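Long-range contact in teicoplanin pseudoaglycone deacetylases Orf2 (Actinoplanes teichomyceticus, PDB 2X9L), which probably removes the acyl group from an N-acylated glucosamine on teicoplanin pseudoaglycone, as a zinc-dependent deacetylase of the PIG-L family: residues A156-H161 / P189-K194. Residues are numbered along the deposited sequence; the frame is centred on the assembly and turned at random.
Sequences AAIGEH and PYAVFK. With BOG (octyl beta-D-glucopyranoside), chain C.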
ATOM      1  N   ALA A 156      -5.155   5.209   1.472  1.00 10.00           N
ATOM      2  CA  ALA A 156      -5.558   6.585   1.754  1.00 10.75           C
ATOM      3  C   ALA A 156      -4.363   7.532   1.911  1.00 12.83           C
ATOM      4  O   ALA A 156      -4.525   8.755   1.870  1.00 12.44           O
ATOM      5  CB  ALA A 156      -6.429   6.627   3.035  1.00 12.09           C
ATOM      6  N   ALA A 157      -3.177   6.962   2.119  1.00  9.62           N
ATOM      7  CA  ALA A 157      -1.965   7.738   2.365  1.00 11.88           C
ATOM      8  C   ALA A 157      -2.006   8.477   3.709  1.00 13.52           C
ATOM      9  O   ALA A 157      -1.383   9.527   3.881  1.00 15.39           O
ATOM     10  CB  ALA A 157      -1.671   8.704   1.204  1.00 13.78           C
ATOM     11  N   ILE A 158      -2.748   7.927   4.658  1.00 12.67           N
ATOM     12  CA  ILE A 158      -2.656   8.406   6.030  1.00 13.32           C
ATOM     13  C   ILE A 158      -1.218   8.217   6.483  1.00 14.57           C
ATOM     14  O   ILE A 158      -0.631   7.147   6.300  1.00 17.10           O
ATOM     15  CB  ILE A 158      -3.600   7.648   6.957  1.00 14.35           C
ATOM     16  CG1 ILE A 158      -5.047   7.974   6.598  1.00 15.44           C
ATOM     17  CG2 ILE A 158      -3.309   7.994   8.419  1.00 15.98           C
ATOM     18  CD1 ILE A 158      -6.065   7.083   7.300  1.00 16.84           C
ATOM     19  N   GLY A 159      -0.630   9.262   7.047  1.00 17.80           N
ATOM     20  CA  GLY A 159       0.772   9.181   7.419  1.00 19.26           C
ATOM     21  C   GLY A 159       1.658   9.964   6.474  1.00 21.24           C
ATOM     22  O   GLY A 159       2.802  10.285   6.810  1.00 20.97           O
ATOM     23  N   GLU A 160       1.136  10.247   5.282  1.00 18.32           N
ATOM     24  CA  GLU A 160       1.800  11.151   4.338  1.00 18.80           C
ATOM     25  C   GLU A 160       3.116  10.660   3.741  1.00 17.67           C
ATOM     26  O   GLU A 160       3.908  11.466   3.250  1.00 18.36           O
ATOM     27  CB  GLU A 160       2.017  12.516   4.993  1.00 20.82           C
ATOM     28  CG  GLU A 160       0.739  13.164   5.438  1.00 23.05           C
ATOM     29  CD  GLU A 160       0.972  14.535   6.030  1.00 30.98           C
ATOM     30  OE1 GLU A 160       1.237  14.609   7.248  1.00 33.36           O
ATOM     31  OE2 GLU A 160       0.907  15.526   5.274  1.00 35.19           O
ATOM     32  N   HIS A 161       3.351   9.349   3.751  1.00 16.64           N
ATOM     33  CA  HIS A 161       4.503   8.810   3.031  1.00 15.35           C
ATOM     34  C   HIS A 161       4.372   9.194   1.556  1.00 13.78           C
ATOM     35  O   HIS A 161       3.318   8.982   0.949  1.00 12.99           O
ATOM     36  CB  HIS A 161       4.592   7.285   3.173  1.00 12.90           C
ATOM     37  CG  HIS A 161       5.867   6.712   2.631  1.00 13.18           C
ATOM     38  ND1 HIS A 161       6.716   5.928   3.383  1.00 18.88           N
ATOM     39  CD2 HIS A 161       6.457   6.854   1.422  1.00 12.39           C
ATOM     40  CE1 HIS A 161       7.768   5.597   2.654  1.00 14.06           C
ATOM     41  NE2 HIS A 161       7.634   6.144   1.457  1.00 16.04           N
ATOM     42  N   PRO A 189       0.291   0.222   9.848  1.00 15.31           N
ATOM     43  CA  PRO A 189      -0.146   0.710  11.165  1.00 16.06           C
ATOM     44  C   PRO A 189      -0.133   2.233  11.304  1.00 16.16           C
ATOM     45  O   PRO A 189      -0.329   2.734  12.414  1.00 18.85           O
ATOM     46  CB  PRO A 189       0.901   0.116  12.098  1.00 17.57           C
ATOM     47  CG  PRO A 189       2.139   0.135  11.272  1.00 20.32           C
ATOM     48  CD  PRO A 189       1.679  -0.275   9.894  1.00 16.70           C
ATOM     49  N   TYR A 190       0.062   2.960  10.210  1.00 13.73           N
ATOM     50  CA  TYR A 190       0.199   4.420  10.291  1.00 16.85           C
ATOM     51  C   TYR A 190      -0.968   5.084  11.013  1.00 16.13           C
ATOM     52  O   TYR A 190      -0.778   6.037  11.768  1.00 18.78           O
ATOM     53  CB  TYR A 190       0.320   5.033   8.899  1.00 17.99           C
ATOM     54  CG  TYR A 190       1.524   4.569   8.126  1.00 20.81           C
ATOM     55  CD1 TYR A 190       1.510   3.361   7.432  1.00 19.67           C
ATOM     56  CD2 TYR A 190       2.670   5.352   8.062  1.00 28.88           C
ATOM     57  CE1 TYR A 190       2.614   2.937   6.714  1.00 23.47           C
ATOM     58  CE2 TYR A 190       3.783   4.938   7.340  1.00 26.72           C
ATOM     59  CZ  TYR A 190       3.746   3.732   6.670  1.00 28.15           C
ATOM     60  OH  TYR A 190       4.848   3.315   5.951  1.00 30.65           O
ATOM     61  N   ALA A 191      -2.175   4.592  10.767  1.00 16.98           N
ATOM     62  CA  ALA A 191      -3.367   5.278  11.245  1.00 16.05           C
ATOM     63  C   ALA A 191      -3.471   5.198  12.752  1.00 19.31           C
ATOM     64  O   ALA A 191      -4.279   5.892  13.364  1.00 19.96           O
ATOM     65  CB  ALA A 191      -4.608   4.714  10.598  1.00 14.92           C
ATOM     66  N   VAL A 192      -2.661   4.338  13.355  1.00 16.04           N
ATOM     67  CA  VAL A 192      -2.633   4.252  14.807  1.00 19.48           C
ATOM     68  C   VAL A 192      -1.987   5.509  15.386  1.00 21.37           C
ATOM     69  O   VAL A 192      -2.275   5.897  16.527  1.00 20.57           O
ATOM     70  CB  VAL A 192      -1.891   2.978  15.267  1.00 21.47           C
ATOM     71  CG1 VAL A 192      -1.666   2.988  16.780  1.00 23.73           C
ATOM     72  CG2 VAL A 192      -2.675   1.742  14.833  1.00 21.71           C
ATOM     73  N   PHE A 193      -1.153   6.164  14.576  1.00 21.62           N
ATOM     74  CA  PHE A 193      -0.366   7.323  15.018  1.00 25.06           C
ATOM     75  C   PHE A 193      -0.735   8.660  14.357  1.00 25.42           C
ATOM     76  O   PHE A 193      -0.169   9.698  14.706  1.00 24.90           O
ATOM     77  CB  PHE A 193       1.134   7.058  14.816  1.00 24.53           C
ATOM     78  CG  PHE A 193       1.592   5.729  15.341  1.00 26.34           C
ATOM     79  CD1 PHE A 193       1.923   5.571  16.675  1.00 28.11           C
ATOM     80  CD2 PHE A 193       1.687   4.630  14.495  1.00 25.61           C
ATOM     81  CE1 PHE A 193       2.340   4.343  17.165  1.00 30.91           C
ATOM     82  CE2 PHE A 193       2.102   3.396  14.977  1.00 26.67           C
ATOM     83  CZ  PHE A 193       2.428   3.250  16.310  1.00 31.36           C
ATOM     84  N   LYS A 194      -1.672   8.645  13.413  1.00 25.25           N
ATOM     85  CA  LYS A 194      -2.092   9.876  12.722  1.00 26.67           C
ATOM     86  C   LYS A 194      -3.583  10.189  12.878  1.00 27.32           C
ATOM     87  O   LYS A 194      -4.367   9.321  13.246  1.00 31.32           O
ATOM     88  CB  LYS A 194      -1.719   9.824  11.236  1.00 28.48           C
ATOM     89  CG  LYS A 194      -0.314  10.316  10.932  1.00 29.81           C
ATOM     90  CD  LYS A 194       0.734   9.527  11.695  1.00 32.08           C
ATOM     91  CE  LYS A 194       2.121  10.110  11.500  1.00 37.21           C
ATOM     92  NZ  LYS A 194       2.133  11.570  11.807  1.00 41.74           N
TER
HETATM   93  C1  BOG C4001       8.768   3.111   5.176  1.00 16.36           C
HETATM   94  O1  BOG C4001       8.150   4.051   6.004  1.00 23.24           O
HETATM   95  C2  BOG C4001       8.005   1.820   4.854  1.00 18.79           C
HETATM   96  O2  BOG C4001       7.301   1.207   5.885  1.00 19.39           O
HETATM   97  C3  BOG C4001       8.601   0.911   3.769  1.00 15.40           C
HETATM   98  O3  BOG C4001       7.843  -0.132   3.304  1.00 16.81           O
HETATM   99  C4  BOG C4001       9.623   1.525   2.794  1.00 14.60           C
HETATM  100  O4  BOG C4001      10.340   0.637   2.001  1.00 15.23           O
HETATM  101  C5  BOG C4001      10.306   2.842   3.208  1.00 15.19           C
HETATM  102  O5  BOG C4001       9.696   3.643   4.232  1.00 19.84           O
HETATM  103  C6  BOG C4001      11.054   3.612   2.158  1.00 14.53           C
HETATM  104  O6  BOG C4001      10.170   4.238   1.302  1.00 14.82           O
HETATM  105  C1' BOG C4001       8.912   5.102   6.500  1.00 25.81           C
HETATM  106  C2' BOG C4001       8.190   6.076   7.400  1.00 34.79           C
HETATM  107  C3' BOG C4001       7.877   7.446   6.862  1.00 36.79           C
HETATM  108  C4' BOG C4001       9.014   8.441   6.762  1.00 43.80           C
HETATM  109  C5' BOG C4001       8.808   9.700   5.940  1.00 38.64           C
HETATM  110  C6' BOG C4001       9.884  10.085   4.955  1.00 37.52           C
HETATM  111  C7' BOG C4001       9.767   9.574   3.543  1.00 31.93           C
HETATM  112  C8' BOG C4001      10.226   8.179   3.236  1.00 28.96           C
HETATM  113  O   HOH W   1       3.650  12.223   9.056  1.00 34.85           O
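Tyr-190 and His-161, one from each segment, meet through a shared guest: octyl glucoside bound in the zinc pocket. Their own nearest atoms, Tyr-190 OH and His-161 ND1, stay 4.1 Å apart. The contact joins two loops that follow neighbouring parallel strands, 151-155 and 182-185, of the PIG-L fold. Octyl glucoside O2 donates a hydrogen bond to Tyr-190 OH at 3.2 Å. Glucoside O1 lies in the plane of the His-161 ring, at its edge, while the end of the octyl chain, C8', lies over one face. CG of His-161 is anti to the backbone N (chi1 -171°), which sets the imidazole beside the glucoside. Its NE2 makes a weak hydrogen bond to Asp-163, and its ring meets His-16 edge-to-face; both neighbours bind zinc. Replacing His-161 by an alanine is likely to open a gap beside the sugar and to deprive the Asp-163 carboxylate of its weak NE2 bond.

A type II turn from Ala-157 to Glu-160 shapes the first loop, closed by Glu-160 N to Ala-157 O. Gly-159 CA lies 4.3 Å from Tyr-190 CD2. A CB at this position would probably collide with CD2 of that ring and crowd the preceding carbonyl O. Tyr-190 CB packs on Ile-158 O at 3.5 Å. Farther from the pocket, the side chains of Ile-158 and Lys-194 run antiparallel alongside one another. The CG2 branch of Ile-158 touches Lys-194 CB at 3.7 Å and also packs on Ala-191. Lys-194 CG lies against Gly-159 CA. Beyond it the lysine chain bends at chi2 (58°) and again at chi4, which brings NZ to a water. This water completes the link: it accepts from Lys-194 NZ at 3.2 Å and donates to Gly-159 O.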